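Local coordinates for adenine phosphoribosyltransferase, putative (Trypanosoma brucei brucei, PDB 5VN4), which probably catalyses the salvage reaction that joins adenine to 5-phospho-alpha-D-ribose 1-diphosphate, giving AMP and diphosphate, at residues E101-A112 with S133-D145. Residues are numbered along the deposited sequence; the frame is centred on the assembly and turned at random. Where two conformers were deposited one is given.
Sequences ELNVPFVLIRKA and SEECMTVRFGSFD. With MG (magnesium ion), chain F; PPV (pyrophosphate), chain I; PPV (pyrophosphate), chain E.
Arg110 and Thr138 make a single antiparallel, hydrogen-bonded bridge in the type I phosphoribosyltransferase fold. It links the chain at strand 106-109, which runs parallel to strand 83-87 in the core sheet, to strand 138-140 of the small antiparallel sheet shared with strand 119-121. Arg110 N donates to Thr138 O at 2.9 Å, and Thr138 N returns an in-plane bond to Arg110 O at 2.7 Å. The hydroxyl adds a third: chi1 of 60° tucks Thr138 OG1 between its own N and carbonyl carbon, 3.0 Å from Arg110 O, where it donates from 46° above the carbonyl plane.

Met137 comes next: its CB sits 3.6 Å from Ile109 CG2, the side chains crossing nearly at right angles, and CG stays near that same methyl. The bend at chi2 (-65°) carries SD over the Arg110 carbonyl, and CE finishes 3.8 Å from Lys111 CG, alongside the lysine chain. Leu169 of helix 161-172 packs on both Met137 and Ile109.

Beyond that methylene, Lys111 runs on until NZ lies by O31 of the chain E pyrophosphate, which holds the magnesium ion. Lys111 NZ is modelled 2.0 Å from magnesium, a doubtful contact for a lysine; Lys114 NZ of the second subunit is modelled there too. Arg110 turns its guanidinium edge to the chain I pyrophosphate, NH1 bonding O22 and NH2 bonding O32, while Asp88 salt-bridges its NE.

Val107 CG1 touches both Val139 CG2 and Ser143 OG. Past the bridge a water spans the backbones, donating to Leu108 O at 2.7 Å and accepting from Arg140 N at 2.9 Å.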
ATOM      1  N   GLU A 101      10.736  -6.080   9.286  1.00 18.27           N
ATOM      2  CA  GLU A 101      11.581  -6.107  10.478  1.00 20.51           C
ATOM      3  C   GLU A 101      11.276  -7.303  11.365  1.00 19.97           C
ATOM      4  O   GLU A 101      12.166  -7.798  12.064  1.00 21.77           O
ATOM      5  CB  GLU A 101      11.417  -4.824  11.288  1.00 21.51           C
ATOM      6  CG  GLU A 101      11.666  -3.552  10.511  1.00 22.96           C
ATOM      7  CD  GLU A 101      13.063  -3.470   9.948  1.00 25.22           C
ATOM      8  OE1 GLU A 101      13.988  -4.107  10.502  1.00 26.08           O
ATOM      9  OE2 GLU A 101      13.235  -2.756   8.941  1.00 27.10           O
ATOM     10  N   LEU A 102      10.025  -7.759  11.378  1.00 20.23           N
ATOM     11  CA  LEU A 102       9.666  -8.957  12.121  1.00 19.59           C
ATOM     12  C   LEU A 102      10.003 -10.230  11.364  1.00 20.89           C
ATOM     13  O   LEU A 102       9.908 -11.317  11.943  1.00 22.41           O
ATOM     14  CB  LEU A 102       8.170  -8.938  12.438  1.00 19.33           C
ATOM     15  CG  LEU A 102       7.685  -7.830  13.375  1.00 19.48           C
ATOM     16  CD1 LEU A 102       6.172  -7.867  13.459  1.00 20.52           C
ATOM     17  CD2 LEU A 102       8.303  -7.991  14.760  1.00 19.86           C
ATOM     18  N   ASN A 103      10.382 -10.115  10.092  1.00 19.54           N
ATOM     19  CA  ASN A 103      10.676 -11.268   9.245  1.00 20.45           C
ATOM     20  C   ASN A 103       9.470 -12.198   9.127  1.00 19.52           C
ATOM     21  O   ASN A 103       9.576 -13.415   9.304  1.00 21.27           O
ATOM     22  CB  ASN A 103      11.921 -12.021   9.717  1.00 22.71           C
ATOM     23  CG  ASN A 103      12.404 -13.019   8.693  1.00 25.73           C
ATOM     24  OD1 ASN A 103      12.402 -12.743   7.494  1.00 27.60           O
ATOM     25  ND2 ASN A 103      12.797 -14.198   9.156  1.00 27.65           N
ATOM     26  N   VAL A 104       8.314 -11.611   8.831  1.00 17.58           N
ATOM     27  CA  VAL A 104       7.095 -12.393   8.636  1.00 16.60           C
ATOM     28  C   VAL A 104       6.463 -11.989   7.312  1.00 15.38           C
ATOM     29  O   VAL A 104       6.681 -10.871   6.812  1.00 16.20           O
ATOM     30  CB  VAL A 104       6.095 -12.214   9.806  1.00 17.59           C
ATOM     31  CG1 VAL A 104       6.691 -12.724  11.120  1.00 19.02           C
ATOM     32  CG2 VAL A 104       5.639 -10.756   9.914  1.00 18.03           C
ATOM     33  N   PRO A 105       5.665 -12.883   6.723  1.00 15.89           N
ATOM     34  CA  PRO A 105       4.893 -12.517   5.531  1.00 15.43           C
ATOM     35  C   PRO A 105       3.966 -11.340   5.789  1.00 14.66           C
ATOM     36  O   PRO A 105       3.364 -11.213   6.861  1.00 15.16           O
ATOM     37  CB  PRO A 105       4.078 -13.780   5.243  1.00 16.02           C
ATOM     38  CG  PRO A 105       4.874 -14.888   5.846  1.00 17.86           C
ATOM     39  CD  PRO A 105       5.502 -14.304   7.075  1.00 17.08           C
ATOM     40  N   PHE A 106       3.843 -10.488   4.776  1.00 13.07           N
ATOM     41  CA  PHE A 106       2.752  -9.529   4.691  1.00 12.66           C
ATOM     42  C   PHE A 106       1.751 -10.054   3.670  1.00 13.53           C
ATOM     43  O   PHE A 106       2.096 -10.258   2.501  1.00 13.72           O
ATOM     44  CB  PHE A 106       3.224  -8.130   4.305  1.00 13.18           C
ATOM     45  CG  PHE A 106       2.093  -7.160   4.225  1.00 12.15           C
ATOM     46  CD1 PHE A 106       1.428  -6.764   5.374  1.00 12.51           C
ATOM     47  CD2 PHE A 106       1.644  -6.698   3.004  1.00 13.03           C
ATOM     48  CE1 PHE A 106       0.358  -5.888   5.309  1.00 12.83           C
ATOM     49  CE2 PHE A 106       0.581  -5.822   2.931  1.00 14.00           C
ATOM     50  CZ  PHE A 106      -0.065  -5.420   4.084  1.00 13.89           C
ATOM     51  N   VAL A 107       0.524 -10.295   4.121  1.00 13.20           N
ATOM     52  CA  VAL A 107      -0.526 -10.921   3.324  1.00 12.84           C
ATOM     53  C   VAL A 107      -1.538  -9.851   2.926  1.00 12.79           C
ATOM     54  O   VAL A 107      -1.975  -9.055   3.768  1.00 12.67           O
ATOM     55  CB  VAL A 107      -1.205 -12.045   4.125  1.00 13.43           C
ATOM     56  CG1 VAL A 107      -2.403 -12.612   3.379  1.00 14.94           C
ATOM     57  CG2 VAL A 107      -0.200 -13.140   4.458  1.00 14.78           C
ATOM     58  N   LEU A 108      -1.921  -9.837   1.652  1.00 13.24           N
ATOM     59  CA  LEU A 108      -2.814  -8.814   1.120  1.00 13.42           C
ATOM     60  C   LEU A 108      -4.273  -9.201   1.315  1.00 13.66           C
ATOM     61  O   LEU A 108      -4.691 -10.294   0.927  1.00 15.61           O
ATOM     62  CB  LEU A 108      -2.558  -8.603  -0.374  1.00 13.92           C
ATOM     63  CG  LEU A 108      -1.113  -8.440  -0.828  1.00 16.06           C
ATOM     64  CD1 LEU A 108      -1.082  -8.097  -2.303  1.00 17.56           C
ATOM     65  CD2 LEU A 108      -0.415  -7.386   0.001  1.00 17.18           C
ATOM     66  N   ILE A 109      -5.055  -8.293   1.885  1.00 12.55           N
ATOM     67  CA  ILE A 109      -6.510  -8.396   1.853  1.00 12.44           C
ATOM     68  C   ILE A 109      -6.988  -7.391   0.819  1.00 12.53           C
ATOM     69  O   ILE A 109      -6.720  -6.187   0.947  1.00 13.24           O
ATOM     70  CB  ILE A 109      -7.134  -8.121   3.228  1.00 12.93           C
ATOM     71  CG1 ILE A 109      -6.628  -9.136   4.250  1.00 14.69           C
ATOM     72  CG2 ILE A 109      -8.665  -8.137   3.129  1.00 13.75           C
ATOM     73  CD1 ILE A 109      -7.188  -8.940   5.626  1.00 16.47           C
ATOM     74  N   ARG A 110      -7.658  -7.870  -0.229  1.00 13.30           N
ATOM     75  CA  ARG A 110      -7.903  -7.030  -1.390  1.00 14.65           C
ATOM     76  C   ARG A 110      -9.372  -6.981  -1.762  1.00 16.84           C
ATOM     77  O   ARG A 110     -10.135  -7.923  -1.520  1.00 17.41           O
ATOM     78  CB  ARG A 110      -7.076  -7.466  -2.602  1.00 17.30           C
ATOM     79  CG  ARG A 110      -5.573  -7.380  -2.362  1.00 17.49           C
ATOM     80  CD  ARG A 110      -4.812  -7.090  -3.645  1.00 17.37           C
ATOM     81  NE  ARG A 110      -5.101  -5.735  -4.091  1.00 20.99           N
ATOM     82  CZ  ARG A 110      -4.597  -5.158  -5.174  1.00 23.05           C
ATOM     83  NH1 ARG A 110      -3.748  -5.800  -5.964  1.00 24.92           N
ATOM     84  NH2 ARG A 110      -4.954  -3.919  -5.464  1.00 23.88           N
ATOM     85  N   LYS A 111      -9.752  -5.867  -2.382  1.00 20.87           N
ATOM     86  CA  LYS A 111     -11.083  -5.733  -2.936  1.00 26.03           C
ATOM     87  C   LYS A 111     -11.250  -6.731  -4.084  1.00 28.89           C
ATOM     88  O   LYS A 111     -10.313  -7.449  -4.459  1.00 28.64           O
ATOM     89  CB  LYS A 111     -11.351  -4.261  -3.273  1.00 28.48           C
ATOM     90  CG  LYS A 111     -11.249  -3.353  -2.022  1.00 29.35           C
ATOM     91  CD  LYS A 111     -11.121  -1.853  -2.336  1.00 30.87           C
ATOM     92  CE  LYS A 111      -9.800  -1.273  -1.802  1.00 30.44           C
ATOM     93  NZ  LYS A 111      -9.602   0.197  -2.074  1.00 30.85           N
ATOM     94  N   ALA A 112     -12.450  -6.815  -4.648  0.56 29.61           N
ATOM     95  CA  ALA A 112     -12.695  -7.871  -5.626  0.56 29.58           C
ATOM     96  C   ALA A 112     -11.881  -7.656  -6.906  0.56 28.66           C
ATOM     97  O   ALA A 112     -11.473  -6.538  -7.235  0.56 28.57           O
ATOM     98  CB  ALA A 112     -14.186  -7.982  -5.951  0.56 30.01           C
ATOM     99  N   SER A 133     -22.767  -3.178  -0.719  1.00 25.31           N
ATOM    100  CA  SER A 133     -22.993  -3.445  -2.135  1.00 27.29           C
ATOM    101  C   SER A 133     -22.510  -4.857  -2.445  1.00 29.09           C
ATOM    102  O   SER A 133     -22.600  -5.744  -1.589  1.00 28.77           O
ATOM    103  CB  SER A 133     -22.287  -2.406  -3.012  1.00 27.90           C
ATOM    104  OG  SER A 133     -20.881  -2.445  -2.831  1.00 29.25           O
ATOM    105  N   GLU A 134     -22.001  -5.086  -3.655  1.00 30.82           N
ATOM    106  CA  GLU A 134     -21.429  -6.385  -3.984  1.00 32.27           C
ATOM    107  C   GLU A 134     -19.962  -6.505  -3.591  1.00 29.56           C
ATOM    108  O   GLU A 134     -19.409  -7.607  -3.648  1.00 29.17           O
ATOM    109  CB  GLU A 134     -21.625  -6.700  -5.474  1.00 36.73           C
ATOM    110  CG  GLU A 134     -23.081  -6.976  -5.839  1.00 41.09           C
ATOM    111  CD  GLU A 134     -23.295  -7.199  -7.326  1.00 44.80           C
ATOM    112  OE1 GLU A 134     -22.424  -6.800  -8.128  1.00 46.34           O
ATOM    113  OE2 GLU A 134     -24.342  -7.775  -7.691  1.00 46.11           O
ATOM    114  N   GLU A 135     -19.333  -5.411  -3.165  1.00 27.15           N
ATOM    115  CA  GLU A 135     -17.906  -5.430  -2.866  1.00 25.81           C
ATOM    116  C   GLU A 135     -17.617  -6.223  -1.596  1.00 21.74           C
ATOM    117  O   GLU A 135     -18.231  -5.993  -0.550  1.00 20.03           O
ATOM    118  CB  GLU A 135     -17.376  -4.002  -2.719  1.00 29.02           C
ATOM    119  CG  GLU A 135     -17.526  -3.137  -3.965  1.00 32.59           C
ATOM    120  CD  GLU A 135     -16.839  -3.722  -5.189  1.00 35.65           C
ATOM    121  OE1 GLU A 135     -17.262  -3.393  -6.319  1.00 37.55           O
ATOM    122  OE2 GLU A 135     -15.879  -4.508  -5.033  1.00 36.66           O
ATOM    123  N   CYS A 136     -16.669  -7.152  -1.695  1.00 19.60           N
ATOM    124  CA  CYS A 136     -16.184  -7.939  -0.573  1.00 18.37           C
ATOM    125  C   CYS A 136     -14.669  -7.810  -0.522  1.00 17.27           C
ATOM    126  O   CYS A 136     -14.030  -7.368  -1.481  1.00 19.72           O
ATOM    127  CB  CYS A 136     -16.542  -9.424  -0.732  1.00 20.03           C
ATOM    128  SG  CYS A 136     -18.290  -9.777  -0.993  1.00 21.79           S
ATOM    129  N   MET A 137     -14.089  -8.201   0.612  1.00 14.45           N
ATOM    130  CA  MET A 137     -12.646  -8.377   0.709  1.00 13.61           C
ATOM    131  C   MET A 137     -12.289  -9.831   0.438  1.00 14.43           C
ATOM    132  O   MET A 137     -13.084 -10.744   0.685  1.00 15.77           O
ATOM    133  CB  MET A 137     -12.136  -7.986   2.096  1.00 13.78           C
ATOM    134  CG  MET A 137     -12.188  -6.489   2.373  1.00 14.56           C
ATOM    135  SD  MET A 137     -11.081  -5.573   1.280  1.00 17.32           S
ATOM    136  CE  MET A 137     -11.444  -3.888   1.778  1.00 18.41           C
ATOM    137  N   THR A 138     -11.079 -10.038  -0.075  1.00 13.83           N
ATOM    138  CA  THR A 138     -10.600 -11.372  -0.403  1.00 13.70           C
ATOM    139  C   THR A 138      -9.171 -11.548   0.097  1.00 13.36           C
ATOM    140  O   THR A 138      -8.450 -10.579   0.339  1.00 13.99           O
ATOM    141  CB  THR A 138     -10.659 -11.660  -1.912  1.00 16.20           C
ATOM    142  OG1 THR A 138      -9.844 -10.710  -2.607  1.00 16.14           O
ATOM    143  CG2 THR A 138     -12.093 -11.578  -2.429  1.00 18.50           C
ATOM    144  N   VAL A 139      -8.768 -12.810   0.236  1.00 13.89           N
ATOM    145  CA  VAL A 139      -7.405 -13.171   0.619  1.00 14.53           C
ATOM    146  C   VAL A 139      -7.039 -14.456  -0.111  1.00 14.71           C
ATOM    147  O   VAL A 139      -7.900 -15.293  -0.401  1.00 15.98           O
ATOM    148  CB  VAL A 139      -7.266 -13.299   2.157  1.00 15.12           C
ATOM    149  CG1 VAL A 139      -7.948 -14.566   2.677  1.00 15.55           C
ATOM    150  CG2 VAL A 139      -5.811 -13.217   2.582  1.00 15.62           C
ATOM    151  N   ARG A 140      -5.755 -14.610  -0.431  1.00 15.86           N
ATOM    152  CA  ARG A 140      -5.291 -15.794  -1.143  0.66 17.30           C
ATOM    153  C   ARG A 140      -5.430 -17.019  -0.247  1.00 17.48           C
ATOM    154  O   ARG A 140      -4.988 -17.000   0.904  1.00 17.81           O
ATOM    155  CB  ARG A 140      -3.818 -15.602  -1.515  0.66 18.90           C
ATOM    156  CG  ARG A 140      -3.313 -16.467  -2.652  0.66 22.24           C
ATOM    157  CD  ARG A 140      -1.860 -16.127  -2.994  0.66 24.56           C
ATOM    158  NE  ARG A 140      -0.958 -16.411  -1.879  0.66 26.08           N
ATOM    159  CZ  ARG A 140      -0.515 -17.627  -1.571  0.66 28.78           C
ATOM    160  NH1 ARG A 140      -0.885 -18.677  -2.295  0.66 29.77           N
ATOM    161  NH2 ARG A 140       0.298 -17.799  -0.538  0.66 29.46           N
ATOM    162  N   PHE A 141      -6.035 -18.080  -0.770  1.00 17.40           N
ATOM    163  CA  PHE A 141      -6.067 -19.336  -0.040  1.00 18.20           C
ATOM    164  C   PHE A 141      -4.655 -19.898   0.057  1.00 18.25           C
ATOM    165  O   PHE A 141      -3.907 -19.905  -0.926  1.00 19.92           O
ATOM    166  CB  PHE A 141      -6.973 -20.344  -0.741  1.00 19.92           C
ATOM    167  CG  PHE A 141      -7.134 -21.623   0.021  1.00 21.80           C
ATOM    168  CD1 PHE A 141      -8.036 -21.706   1.068  1.00 23.57           C
ATOM    169  CD2 PHE A 141      -6.365 -22.736  -0.286  1.00 24.57           C
ATOM    170  CE1 PHE A 141      -8.183 -22.877   1.784  1.00 25.71           C
ATOM    171  CE2 PHE A 141      -6.510 -23.913   0.429  1.00 25.43           C
ATOM    172  CZ  PHE A 141      -7.420 -23.979   1.467  1.00 26.03           C
ATOM    173  N   GLY A 142      -4.280 -20.336   1.251  1.00 18.95           N
ATOM    174  CA  GLY A 142      -2.962 -20.880   1.486  1.00 20.56           C
ATOM    175  C   GLY A 142      -1.931 -19.884   1.963  1.00 20.76           C
ATOM    176  O   GLY A 142      -0.781 -20.276   2.209  1.00 23.11           O
ATOM    177  N   SER A 143      -2.294 -18.607   2.099  1.00 19.74           N
ATOM    178  CA  SER A 143      -1.355 -17.614   2.606  1.00 18.86           C
ATOM    179  C   SER A 143      -1.164 -17.702   4.113  1.00 17.85           C
ATOM    180  O   SER A 143      -0.141 -17.234   4.623  1.00 18.54           O
ATOM    181  CB  SER A 143      -1.790 -16.207   2.189  1.00 19.61           C
ATOM    182  OG  SER A 143      -3.134 -15.952   2.564  1.00 19.72           O
ATOM    183  N   PHE A 144      -2.132 -18.270   4.829  1.00 17.92           N
ATOM    184  CA  PHE A 144      -2.018 -18.535   6.257  1.00 17.70           C
ATOM    185  C   PHE A 144      -3.008 -19.652   6.566  1.00 18.60           C
ATOM    186  O   PHE A 144      -3.830 -20.017   5.721  1.00 19.02           O
ATOM    187  CB  PHE A 144      -2.270 -17.263   7.081  1.00 17.39           C
ATOM    188  CG  PHE A 144      -3.675 -16.749   6.978  1.00 16.77           C
ATOM    189  CD1 PHE A 144      -4.088 -16.043   5.863  1.00 16.71           C
ATOM    190  CD2 PHE A 144      -4.593 -17.010   7.981  1.00 17.36           C
ATOM    191  CE1 PHE A 144      -5.384 -15.588   5.758  1.00 17.59           C
ATOM    192  CE2 PHE A 144      -5.890 -16.546   7.882  1.00 18.22           C
ATOM    193  CZ  PHE A 144      -6.288 -15.848   6.768  1.00 18.02           C
ATOM    194  N   ASP A 145      -2.916 -20.214   7.770  1.00 18.69           N
ATOM    195  CA  ASP A 145      -3.745 -21.385   8.074  1.00 19.21           C
ATOM    196  C   ASP A 145      -4.066 -21.424   9.566  1.00 18.73           C
ATOM    197  O   ASP A 145      -3.823 -20.463  10.301  1.00 18.88           O
ATOM    198  CB  ASP A 145      -3.123 -22.677   7.514  1.00 19.76           C
ATOM    199  CG  ASP A 145      -1.874 -23.128   8.269  1.00 21.18           C
ATOM    200  OD1 ASP A 145      -1.548 -22.593   9.348  1.00 20.84           O
ATOM    201  OD2 ASP A 145      -1.202 -24.052   7.769  1.00 24.33           O
TER
HETATM  202 MG    MG F 304     -10.222   1.977  -1.552  1.00 57.69          MG
HETATM  203  O11 PPV I 303      -5.784  -1.192 -11.432  0.74 42.88           O
HETATM  204  P1  PPV I 303      -5.102  -2.430 -10.899  0.74 41.37           P
HETATM  205  O21 PPV I 303      -4.282  -3.191 -11.914  0.74 42.08           O
HETATM  206  O31 PPV I 303      -5.974  -3.316 -10.041  0.74 42.75           O
HETATM  207  OPP PPV I 303      -3.984  -1.847  -9.903  0.74 36.76           O
HETATM  208  P2  PPV I 303      -3.776  -2.330  -8.379  0.74 29.90           P
HETATM  209  O12 PPV I 303      -2.444  -1.656  -8.109  0.74 26.50           O
HETATM  210  O22 PPV I 303      -3.727  -3.844  -8.462  0.74 28.54           O
HETATM  211  O32 PPV I 303      -4.957  -1.785  -7.614  0.74 31.59           O
HETATM  212  O11 PPV E 303     -12.379   3.370   1.172  0.68 17.81           O
HETATM  213  P1  PPV E 303     -11.442   2.969   0.049  0.68 14.90           P
HETATM  214  O21 PPV E 303     -11.723   3.670  -1.259  0.68 17.41           O
HETATM  215  O31 PPV E 303     -11.271   1.469  -0.051  0.68 15.88           O
HETATM  216  OPP PPV E 303     -10.015   3.521   0.569  0.68 14.94           O
HETATM  217  P2  PPV E 303      -8.495   3.202   0.118  0.68 12.91           P
HETATM  218  O12 PPV E 303      -7.953   4.590   0.342  0.68 13.27           O
HETATM  219  O22 PPV E 303      -8.040   2.132   1.096  0.68 10.30           O
HETATM  220  O32 PPV E 303      -8.457   2.773  -1.328  0.68 13.67           O
HETATM  221  O   HOH W   1      -3.766 -12.477  -0.321  1.00 16.48           O